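Side-chain contacts in protoporphyrinogen oxidase (PDB 3LOV), which probably oxidises coproporphyrinogen III to coproporphyrin III with bound FAD and molecular oxygen, a step of coproporphyrin-dependent heme b biosynthesis: residues T70-I73 with E74-L78; E244-R248 with S249-L253. All coordinates share one frame; numbering follows the deposited sequence.

Contact 1: T70-I73 with E74-L78; sequences TDLI and EAIGL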
loop_
_atom_site.group_PDB
_atom_site.type_symbol
_atom_site.label_atom_id
_atom_site.label_comp_id
_atom_site.label_asym_id
_atom_site.label_seq_id
_atom_site.Cartn_x
_atom_site.Cartn_y
_atom_site.Cartn_z
ATOM N N THR A 70 9.946 -11.472 1.930
ATOM C CA THR A 70 10.067 -12.853 2.440
ATOM C C THR A 70 11.524 -13.180 2.721
ATOM O O THR A 70 11.855 -13.656 3.794
ATOM C CB THR A 70 9.497 -13.859 1.444
ATOM O OG1 THR A 70 8.206 -13.415 0.987
ATOM C CG2 THR A 70 9.380 -15.274 2.116
ATOM N N ASP A 71 12.396 -12.834 1.781
ATOM C CA ASP A 71 13.820 -13.093 1.925
ATOM C C ASP A 71 14.455 -12.340 3.111
ATOM O O ASP A 71 15.247 -12.920 3.891
ATOM C CB ASP A 71 14.543 -12.718 0.647
ATOM C CG ASP A 71 14.221 -13.633 -0.502
ATOM O OD1 ASP A 71 13.863 -14.803 -0.272
ATOM O OD2 ASP A 71 14.352 -13.165 -1.647
ATOM N N LEU A 72 14.091 -11.063 3.263
ATOM C CA LEU A 72 14.529 -10.262 4.407
ATOM C C LEU A 72 14.032 -10.903 5.686
ATOM O O LEU A 72 14.791 -11.025 6.667
ATOM C CB LEU A 72 14.043 -8.797 4.292
ATOM C CG LEU A 72 14.474 -7.824 5.379
ATOM C CD1 LEU A 72 16.022 -7.776 5.368
ATOM C CD2 LEU A 72 13.802 -6.351 5.211
ATOM N N ILE A 73 12.761 -11.307 5.699
ATOM C CA ILE A 73 12.166 -11.874 6.899
ATOM C C ILE A 73 12.906 -13.184 7.270
ATOM O O ILE A 73 13.149 -13.461 8.459
ATOM C CB ILE A 73 10.624 -12.131 6.693
ATOM C CG1 ILE A 73 9.810 -10.844 6.812
ATOM C CG2 ILE A 73 10.072 -13.229 7.645
ATOM C CD1 ILE A 73 8.367 -10.967 6.295
ATOM N N GLU A 74 13.272 -13.978 6.261
ATOM C CA GLU A 74 13.963 -15.220 6.545
ATOM C C GLU A 74 15.360 -14.929 7.057
ATOM O O GLU A 74 15.754 -15.469 8.110
ATOM C CB GLU A 74 14.000 -16.125 5.341
ATOM C CG GLU A 74 12.614 -16.781 5.044
ATOM C CD GLU A 74 12.489 -18.250 5.527
ATOM O OE1 GLU A 74 12.897 -18.535 6.678
ATOM O OE2 GLU A 74 11.985 -19.097 4.732
ATOM N N ALA A 75 16.075 -14.048 6.351
ATOM C CA ALA A 75 17.446 -13.715 6.700
ATOM C C ALA A 75 17.579 -13.264 8.154
ATOM O O ALA A 75 18.542 -13.643 8.811
ATOM C CB ALA A 75 18.017 -12.677 5.738
ATOM N N ILE A 76 16.588 -12.515 8.663
ATOM C CA ILE A 76 16.618 -12.007 10.044
ATOM C C ILE A 76 15.954 -12.971 11.064
ATOM O O ILE A 76 15.779 -12.657 12.233
ATOM C CB ILE A 76 16.086 -10.511 10.115
ATOM C CG1 ILE A 76 14.558 -10.424 10.084
ATOM C CG2 ILE A 76 16.714 -9.666 8.986
ATOM C CD1 ILE A 76 13.960 -8.977 10.249
ATOM N N GLY A 77 15.592 -14.160 10.604
ATOM C CA GLY A 77 15.134 -15.212 11.506
ATOM C C GLY A 77 13.669 -15.217 11.846
ATOM O O GLY A 77 13.275 -15.755 12.880
ATOM N N LEU A 78 12.834 -14.641 10.983
ATOM C CA LEU A 78 11.412 -14.599 11.279
ATOM C C LEU A 78 10.581 -15.487 10.371
ATOM O O LEU A 78 9.355 -15.467 10.461
ATOM C CB LEU A 78 10.884 -13.150 11.240
ATOM C CG LEU A 78 11.327 -12.235 12.381
ATOM C CD1 LEU A 78 10.870 -10.773 12.091
ATOM C CD2 LEU A 78 10.785 -12.737 13.707
#
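The backbone N of A75 donates to D71 O at 2.8 Å, with an N-H...O angle of 166°, in the last turn of helix 68-75. E74 N bonds to T70 O and I76 N to L72 O in the same i to i-4 pattern. The next carbonyl changes it: I73 O accepts L78 N, five residues on, at 2.8 Å, while G77 N turns back to E74 O at 2.8 Å. With G77 at positive phi (87°) as the C-prime residue, this is a Schellman motif that ends the helix. The usual hydrophobic closure accompanies it, for L78 CB lies 3.7 Å from I73 CG2, the branch that I73 sets anti to its own N. I76, the first residue to leave helical angles, carries CG1 between its N and carbonyl carbon (chi1 79°). That turns both branches back over the preceding turn: CG2 sits 3.3 Å from L72 O and 4.1 Å from L72 CD1, the two side chains crossing obliquely. Replacing I76 by an alanine would probably leave L72 CD1 without its neighbour across the turn and open a gap toward L238 and L242. E74 lays CB and CG alongside T70 O, then bends at chi2 to carry its carboxylate away from residues 70-73. The polar ends of T70 and D71 are held outside this turn, OG1 by Y62 OH and OD2 by H67 ND1. L72, A75 and I76 lean on Y21 of helix 14-26, and I76 and L78 on helix 235-245, where R241 NH1 also bonds to I76 O. On strands 228-231 and 82-84, I73 meets L231 and L82, joining the helix end to both.

Contact 2: E244-R248 with S249-L253; sequences EVLER and SEIRL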
loop_
_atom_site.group_PDB
_atom_site.type_symbol
_atom_site.label_atom_id
_atom_site.label_comp_id
_atom_site.label_asym_id
_atom_site.label_seq_id
_atom_site.Cartn_x
_atom_site.Cartn_y
_atom_site.Cartn_z
ATOM N N GLU A 244 16.891 -4.796 16.208
ATOM C CA GLU A 244 17.711 -5.763 16.957
ATOM C C GLU A 244 18.940 -6.315 16.177
ATOM O O GLU A 244 20.008 -6.388 16.723
ATOM C CB GLU A 244 16.772 -6.866 17.427
ATOM C CG GLU A 244 17.288 -7.889 18.392
ATOM C CD GLU A 244 16.235 -8.979 18.574
ATOM O OE1 GLU A 244 15.101 -8.631 18.977
ATOM O OE2 GLU A 244 16.514 -10.156 18.249
ATOM N N VAL A 245 18.816 -6.647 14.901
ATOM C CA VAL A 245 19.951 -7.169 14.142
ATOM C C VAL A 245 20.949 -6.119 13.632
ATOM O O VAL A 245 21.972 -6.460 13.077
ATOM C CB VAL A 245 19.500 -8.102 12.950
ATOM C CG1 VAL A 245 18.577 -9.198 13.470
ATOM C CG2 VAL A 245 18.828 -7.327 11.817
ATOM N N LEU A 246 20.644 -4.832 13.764
ATOM C CA LEU A 246 21.598 -3.796 13.405
ATOM C C LEU A 246 22.727 -3.855 14.444
ATOM O O LEU A 246 22.465 -3.907 15.642
ATOM C CB LEU A 246 20.924 -2.423 13.390
ATOM C CG LEU A 246 19.775 -2.279 12.385
ATOM C CD1 LEU A 246 18.993 -0.979 12.674
ATOM C CD2 LEU A 246 20.301 -2.334 10.965
ATOM N N GLU A 247 23.971 -3.870 13.983
ATOM C CA GLU A 247 25.103 -4.014 14.909
ATOM C C GLU A 247 25.916 -2.760 15.156
ATOM O O GLU A 247 26.650 -2.696 16.135
ATOM C CB GLU A 247 26.034 -5.124 14.428
ATOM C CG GLU A 247 25.426 -6.500 14.609
ATOM C CD GLU A 247 26.379 -7.625 14.225
ATOM O OE1 GLU A 247 26.679 -7.815 13.006
ATOM O OE2 GLU A 247 26.817 -8.322 15.167
ATOM N N ARG A 248 25.836 -1.778 14.276
ATOM C CA ARG A 248 26.599 -0.570 14.491
ATOM C C ARG A 248 25.871 0.735 14.141
ATOM O O ARG A 248 26.358 1.813 14.453
ATOM C CB ARG A 248 27.932 -0.675 13.752
ATOM C CG ARG A 248 27.840 -0.520 12.276
ATOM C CD ARG A 248 29.244 -0.410 11.680
ATOM N NE ARG A 248 29.196 0.003 10.285
ATOM C CZ ARG A 248 28.882 -0.793 9.271
ATOM N NH1 ARG A 248 28.621 -2.070 9.476
ATOM N NH2 ARG A 248 28.856 -0.307 8.032
ATOM N N SER A 249 24.700 0.646 13.536
ATOM C CA SER A 249 23.918 1.849 13.210
ATOM C C SER A 249 23.420 2.533 14.466
ATOM O O SER A 249 22.893 1.877 15.339
ATOM C CB SER A 249 22.712 1.449 12.379
ATOM O OG SER A 249 23.103 0.889 11.149
ATOM N N GLU A 250 23.601 3.833 14.565
ATOM C CA GLU A 250 23.077 4.587 15.697
ATOM C C GLU A 250 21.666 5.097 15.384
ATOM O O GLU A 250 21.473 5.822 14.425
ATOM C CB GLU A 250 23.974 5.764 16.000
ATOM C CG GLU A 250 23.691 6.380 17.377
ATOM C CD GLU A 250 24.130 7.824 17.481
ATOM O OE1 GLU A 250 24.904 8.283 16.612
ATOM O OE2 GLU A 250 23.702 8.504 18.437
ATOM N N ILE A 251 20.678 4.716 16.202
ATOM C CA ILE A 251 19.279 5.105 15.975
ATOM C C ILE A 251 18.962 6.273 16.898
ATOM O O ILE A 251 19.020 6.100 18.114
ATOM C CB ILE A 251 18.251 3.984 16.345
ATOM C CG1 ILE A 251 18.540 2.641 15.648
ATOM C CG2 ILE A 251 16.830 4.477 16.103
ATOM C CD1 ILE A 251 17.936 2.445 14.368
ATOM N N ARG A 252 18.576 7.429 16.352
ATOM C CA ARG A 252 18.166 8.549 17.209
ATOM C C ARG A 252 16.664 8.778 17.099
ATOM O O ARG A 252 16.178 9.231 16.068
ATOM C CB ARG A 252 18.912 9.846 16.852
ATOM C CG ARG A 252 20.452 9.731 16.674
ATOM C CD ARG A 252 21.250 10.458 17.742
ATOM N NE ARG A 252 21.055 11.908 17.718
ATOM C CZ ARG A 252 21.738 12.762 16.956
ATOM N NH1 ARG A 252 22.680 12.337 16.116
ATOM N NH2 ARG A 252 21.456 14.066 17.023
ATOM N N LEU A 253 15.930 8.479 18.147
ATOM C CA LEU A 253 14.490 8.743 18.145
ATOM C C LEU A 253 14.254 10.213 18.528
ATOM O O LEU A 253 15.158 10.901 18.995
ATOM C CB LEU A 253 13.769 7.814 19.119
ATOM C CG LEU A 253 13.805 6.317 18.861
ATOM C CD1 LEU A 253 13.160 5.600 20.065
ATOM C CD2 LEU A 253 13.139 5.935 17.516
HETATM O O HOH W 1 23.143 -0.690 16.407
#
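L246 and I251 meet through their terminal methyls, CD1 to CD1 at 4.0 Å, with the two side chains crossing at about a right angle. I251 bends at chi2 (-89°), which brings its CD1 in to the leucine. S249 also approaches this leucine, its OG 4.3 Å from L246 CD2; that hydroxyl is hydrogen-bonded to E24 OE2, which also receives R248 N. A chi1 of 74° puts R248 CG between its own N and carbonyl carbon, on the side of S249 N at 3.6 Å, and from there the chain runs extended to NE. Its guanidinium reaches L30 O through NH2, with the side chain resting on I32. Across the turn a water donates to S249 O at 2.8 Å and, weakly, to L246 O, linking the two carbonyl oxygens, both acceptors. The arrangement is a helix-to-strand connection leading from helix 235-245 into the edge strand 250-252 of the parallel, Rossmann-type FAD-binding sheet, where E250 pairs by backbone bonds with strand 31-35.

From the N terminus, the chain first reaches contact 1, where residues 70-78 finish helix 68-75 and turn into the loop that leads to strand 82-84. Much later, contact 2 closes the short connection between helix 235-245 and strand 250-252. The two lie in series, neither nested nor crossed, each joining segments adjacent in sequence, with centres about 18 Å apart. They meet directly where I76 CG2 packs 4.2 Å from V245 CG2, so the residue just after helix 68-75 rests on the last turn of helix 235-245. Helix 14-26 contacts both, its Y21 reaching V245 as well, and thus ties the two helix ends to the nucleotide-binding part of the fold.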